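Putative Outer membrane protein (Helicobacter pylori, PDB 6GW5) probably mediates attachment of the bacterium to host glycans as the extracellular, lectin-like domain of the outer membrane adhesin SabA. Local coordinates at residues N375-Y387 / N398-A412. Residues are numbered along the deposited sequence; the frame is centred on the assembly and turned at random.
Sequences NQVNTKDIITLPY and NYQINPEQQSNLSQA
Gln405, in the first turn of helix 403-415, reaches across to the loop at 378-380 and spends both hydrogens of its amide there. NE2 donates to Asn378 O at 3.1 Å, almost straight at the hydrogen (177°), and to Lys380 O, also at 3.1 Å. Both acceptor oxygens lie close to the plane of the Gln405 amide, while the nitrogen sits above each carbonyl plane. With chi2 near 180° (175°) the chain stays straight and sets the amide between the residue before the type II turn Thr379-Ile382 and the turn's second residue. An Asx turn, Asn378 OD1 accepting from Lys380 N, braces the same loop.

Backbone bonds pair the short antiparallel strands 383-384 and 400-401. Thr384 and Gln400 form a hydrogen-bonded pair, Gln400 N meeting Thr384 O at 2.8 Å, and Ile382 O receives Asn402 N at 2.9 Å. Asn402, the one residue between strand and helix, is the N-cap: its OD1 accepts from Gln405 N.

Apolar contacts flank these bonds. Ile382 CD1 lies 3.8 Å from Gln405 CB, the two side chains lying alongside each other and pointing opposite ways. Farther along the helix, Val377 splits its branches: CG1 approaches Asn408 CB, and CG2 meets Ala412 CB at 3.7 Å. At the strand end, Leu385 CD1 lies over one face of the Tyr399 ring, which also stacks with Tyr359; Ile383 CD1 touches Tyr399 CB and Ile401 CG1 (4.0 Å each). Thr379 packs on both helix 348-370 and helix 3-32, and Leu409 on Tyr12 of the latter.

The two-stranded antiparallel pairing and the helix that follows it thus fasten the irregular segment after helix 348-370 to the last helix of the modelled chain, with one glutamine amide bridging two loop carbonyls and probably limiting the turn's freedom.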
# COMPACT_ATOMS: atom_id res chain seq x y z
N ASN A 375 48.59 15.16 -17.30
CA ASN A 375 47.19 15.44 -17.51
C ASN A 375 46.96 15.89 -18.93
O ASN A 375 47.55 16.87 -19.37
CB ASN A 375 46.69 16.52 -16.57
CG ASN A 375 45.28 16.93 -16.86
OD1 ASN A 375 44.43 16.08 -17.17
ND2 ASN A 375 45.02 18.22 -16.83
N GLN A 376 46.05 15.17 -19.59
CA GLN A 376 45.65 15.39 -20.96
C GLN A 376 44.38 16.28 -21.10
O GLN A 376 44.22 16.98 -22.10
CB GLN A 376 45.33 14.00 -21.55
CG GLN A 376 45.45 13.92 -23.06
CD GLN A 376 46.65 13.13 -23.58
OE1 GLN A 376 47.74 13.12 -22.98
NE2 GLN A 376 46.46 12.47 -24.73
N VAL A 377 43.50 16.29 -20.11
CA VAL A 377 42.22 17.03 -20.22
C VAL A 377 42.19 18.40 -19.55
O VAL A 377 42.51 18.54 -18.36
CB VAL A 377 41.04 16.23 -19.65
CG1 VAL A 377 39.73 16.96 -19.90
CG2 VAL A 377 41.00 14.85 -20.29
N ASN A 378 41.73 19.41 -20.30
CA ASN A 378 41.56 20.75 -19.74
C ASN A 378 40.35 20.85 -18.82
O ASN A 378 39.24 20.60 -19.22
CB ASN A 378 41.43 21.81 -20.82
CG ASN A 378 41.33 23.22 -20.25
OD1 ASN A 378 41.65 23.45 -19.09
ND2 ASN A 378 40.82 24.15 -21.04
N THR A 379 40.62 21.27 -17.60
CA THR A 379 39.70 21.20 -16.49
C THR A 379 39.59 22.53 -15.72
O THR A 379 38.87 22.67 -14.74
CB THR A 379 40.27 20.01 -15.69
OG1 THR A 379 39.36 18.90 -15.67
CG2 THR A 379 40.68 20.39 -14.36
N LYS A 380 40.36 23.50 -16.18
CA LYS A 380 40.32 24.81 -15.64
C LYS A 380 38.90 25.39 -15.75
O LYS A 380 38.33 25.47 -16.85
CB LYS A 380 41.34 25.71 -16.36
CG LYS A 380 41.31 27.20 -16.02
CD LYS A 380 41.94 27.50 -14.66
CE LYS A 380 42.04 29.01 -14.37
NZ LYS A 380 43.38 29.65 -14.55
N ASP A 381 38.35 25.81 -14.61
CA ASP A 381 37.02 26.40 -14.57
C ASP A 381 35.93 25.47 -15.18
O ASP A 381 34.94 25.93 -15.74
CB ASP A 381 37.03 27.76 -15.29
CG ASP A 381 37.79 28.87 -14.50
OD1 ASP A 381 38.00 28.78 -13.27
OD2 ASP A 381 38.19 29.84 -15.15
N ILE A 382 36.13 24.15 -15.09
CA ILE A 382 35.11 23.22 -15.57
C ILE A 382 33.78 23.44 -14.81
O ILE A 382 32.70 23.23 -15.35
CB ILE A 382 35.58 21.75 -15.44
CG1 ILE A 382 34.61 20.79 -16.13
CG2 ILE A 382 35.76 21.30 -13.98
CD1 ILE A 382 35.26 19.47 -16.47
N ILE A 383 33.89 23.85 -13.56
CA ILE A 383 32.74 24.29 -12.81
C ILE A 383 32.99 25.65 -12.19
O ILE A 383 33.98 25.89 -11.55
CB ILE A 383 32.34 23.24 -11.74
CG1 ILE A 383 31.03 23.63 -11.06
CG2 ILE A 383 33.42 23.09 -10.69
CD1 ILE A 383 30.42 22.51 -10.25
N THR A 384 31.97 26.47 -12.26
CA THR A 384 32.03 27.87 -11.94
C THR A 384 30.74 28.36 -11.36
O THR A 384 29.73 27.70 -11.50
CB THR A 384 32.28 28.54 -13.30
OG1 THR A 384 33.61 29.01 -13.29
CG2 THR A 384 31.27 29.64 -13.65
N LEU A 385 30.78 29.50 -10.69
CA LEU A 385 29.57 30.12 -10.16
C LEU A 385 29.47 31.54 -10.70
O LEU A 385 30.09 32.46 -10.17
CB LEU A 385 29.52 30.13 -8.62
CG LEU A 385 28.24 30.78 -8.04
CD1 LEU A 385 27.00 29.99 -8.43
CD2 LEU A 385 28.29 30.97 -6.52
N PRO A 386 28.66 31.71 -11.73
CA PRO A 386 28.53 32.99 -12.40
C PRO A 386 28.18 34.15 -11.48
O PRO A 386 27.29 34.05 -10.64
CB PRO A 386 27.39 32.74 -13.43
CG PRO A 386 27.52 31.30 -13.74
CD PRO A 386 27.86 30.67 -12.41
N TYR A 387 28.83 35.26 -11.76
CA TYR A 387 28.88 36.42 -10.90
C TYR A 387 28.78 37.66 -11.78
O TYR A 387 29.35 37.71 -12.86
CB TYR A 387 30.21 36.44 -10.11
CG TYR A 387 30.23 37.38 -8.92
CD1 TYR A 387 29.73 36.97 -7.70
CD2 TYR A 387 30.79 38.66 -9.01
CE1 TYR A 387 29.77 37.82 -6.62
CE2 TYR A 387 30.80 39.51 -7.93
CZ TYR A 387 30.30 39.09 -6.75
OH TYR A 387 30.26 39.90 -5.68
N ASN A 398 23.52 28.02 -8.48
CA ASN A 398 23.35 27.69 -9.85
C ASN A 398 24.68 27.54 -10.57
O ASN A 398 25.03 28.26 -11.46
CB ASN A 398 22.49 28.76 -10.45
CG ASN A 398 21.97 28.40 -11.81
OD1 ASN A 398 21.94 27.24 -12.20
ND2 ASN A 398 21.52 29.41 -12.54
N TYR A 399 25.43 26.54 -10.18
CA TYR A 399 26.78 26.34 -10.72
C TYR A 399 26.71 26.01 -12.19
O TYR A 399 25.77 25.36 -12.60
CB TYR A 399 27.49 25.19 -10.00
CG TYR A 399 27.72 25.53 -8.57
CD1 TYR A 399 28.76 26.36 -8.21
CD2 TYR A 399 26.89 25.03 -7.56
CE1 TYR A 399 28.97 26.71 -6.88
CE2 TYR A 399 27.10 25.35 -6.24
CZ TYR A 399 28.12 26.20 -5.90
OH TYR A 399 28.33 26.53 -4.59
N GLN A 400 27.67 26.48 -12.98
CA GLN A 400 27.73 26.12 -14.41
C GLN A 400 28.83 25.18 -14.63
O GLN A 400 29.95 25.41 -14.23
CB GLN A 400 27.89 27.32 -15.35
CG GLN A 400 26.73 28.32 -15.28
CD GLN A 400 25.28 27.73 -15.40
OE1 GLN A 400 24.53 27.67 -14.42
NE2 GLN A 400 24.88 27.38 -16.61
N ILE A 401 28.48 24.06 -15.21
CA ILE A 401 29.44 23.08 -15.64
C ILE A 401 29.63 23.24 -17.14
O ILE A 401 28.69 23.10 -17.92
CB ILE A 401 28.92 21.67 -15.34
CG1 ILE A 401 28.79 21.48 -13.81
CG2 ILE A 401 29.83 20.59 -15.95
CD1 ILE A 401 27.65 20.60 -13.44
N ASN A 402 30.86 23.47 -17.53
CA ASN A 402 31.21 23.58 -18.93
C ASN A 402 30.99 22.27 -19.69
O ASN A 402 31.63 21.27 -19.40
CB ASN A 402 32.68 24.00 -19.06
CG ASN A 402 33.06 24.30 -20.49
OD1 ASN A 402 33.02 23.43 -21.36
ND2 ASN A 402 33.41 25.54 -20.74
N PRO A 403 30.09 22.28 -20.67
CA PRO A 403 29.78 20.98 -21.29
C PRO A 403 30.84 20.40 -22.23
O PRO A 403 30.91 19.18 -22.34
CB PRO A 403 28.49 21.28 -22.05
CG PRO A 403 28.58 22.74 -22.36
CD PRO A 403 29.29 23.38 -21.21
N GLU A 404 31.63 21.24 -22.92
CA GLU A 404 32.77 20.73 -23.76
C GLU A 404 33.74 19.97 -22.86
O GLU A 404 34.10 18.84 -23.14
CB GLU A 404 33.60 21.80 -24.54
CG GLU A 404 33.00 23.17 -24.83
CD GLU A 404 31.72 23.14 -25.67
OE1 GLU A 404 30.80 23.92 -25.31
OE2 GLU A 404 31.59 22.38 -26.67
N GLN A 405 34.13 20.61 -21.78
CA GLN A 405 35.14 20.05 -20.91
C GLN A 405 34.60 18.81 -20.18
O GLN A 405 35.35 17.86 -19.92
CB GLN A 405 35.63 21.10 -19.91
CG GLN A 405 36.19 22.38 -20.51
CD GLN A 405 36.54 23.40 -19.45
OE1 GLN A 405 35.88 24.42 -19.30
NE2 GLN A 405 37.59 23.12 -18.68
N GLN A 406 33.31 18.79 -19.89
CA GLN A 406 32.72 17.63 -19.25
C GLN A 406 32.65 16.49 -20.26
O GLN A 406 32.92 15.35 -19.91
CB GLN A 406 31.32 17.92 -18.69
CG GLN A 406 30.63 16.69 -18.12
CD GLN A 406 29.33 17.02 -17.41
OE1 GLN A 406 28.53 17.84 -17.89
NE2 GLN A 406 29.11 16.38 -16.25
N SER A 407 32.23 16.80 -21.47
CA SER A 407 32.25 15.83 -22.56
C SER A 407 33.65 15.24 -22.75
O SER A 407 33.83 14.02 -22.77
CB SER A 407 31.75 16.49 -23.85
OG SER A 407 31.53 15.55 -24.87
N ASN A 408 34.65 16.12 -22.85
CA ASN A 408 36.05 15.70 -22.93
C ASN A 408 36.41 14.73 -21.81
O ASN A 408 37.02 13.70 -22.03
CB ASN A 408 37.03 16.91 -22.87
CG ASN A 408 37.13 17.70 -24.18
OD1 ASN A 408 36.72 17.23 -25.24
ND2 ASN A 408 37.67 18.90 -24.10
N LEU A 409 36.06 15.11 -20.59
CA LEU A 409 36.39 14.32 -19.42
C LEU A 409 35.77 12.94 -19.52
O LEU A 409 36.41 11.96 -19.21
CB LEU A 409 35.88 15.03 -18.16
CG LEU A 409 36.16 14.36 -16.83
CD1 LEU A 409 37.63 14.48 -16.45
CD2 LEU A 409 35.29 14.98 -15.77
N SER A 410 34.53 12.88 -19.96
CA SER A 410 33.86 11.61 -20.12
C SER A 410 34.47 10.72 -21.19
O SER A 410 34.67 9.52 -20.99
CB SER A 410 32.40 11.84 -20.39
OG SER A 410 31.82 10.61 -20.72
N GLN A 411 34.78 11.33 -22.33
CA GLN A 411 35.44 10.65 -23.42
C GLN A 411 36.79 10.09 -22.98
O GLN A 411 37.13 8.97 -23.32
CB GLN A 411 35.54 11.54 -24.66
CG GLN A 411 35.81 10.78 -25.96
CD GLN A 411 34.66 9.84 -26.43
OE1 GLN A 411 34.44 8.83 -25.79
NE2 GLN A 411 33.96 10.15 -27.56
N ALA A 412 37.55 10.85 -22.18
CA ALA A 412 38.82 10.33 -21.60
C ALA A 412 38.63 9.18 -20.60
O ALA A 412 39.40 8.22 -20.58
CB ALA A 412 39.62 11.45 -20.95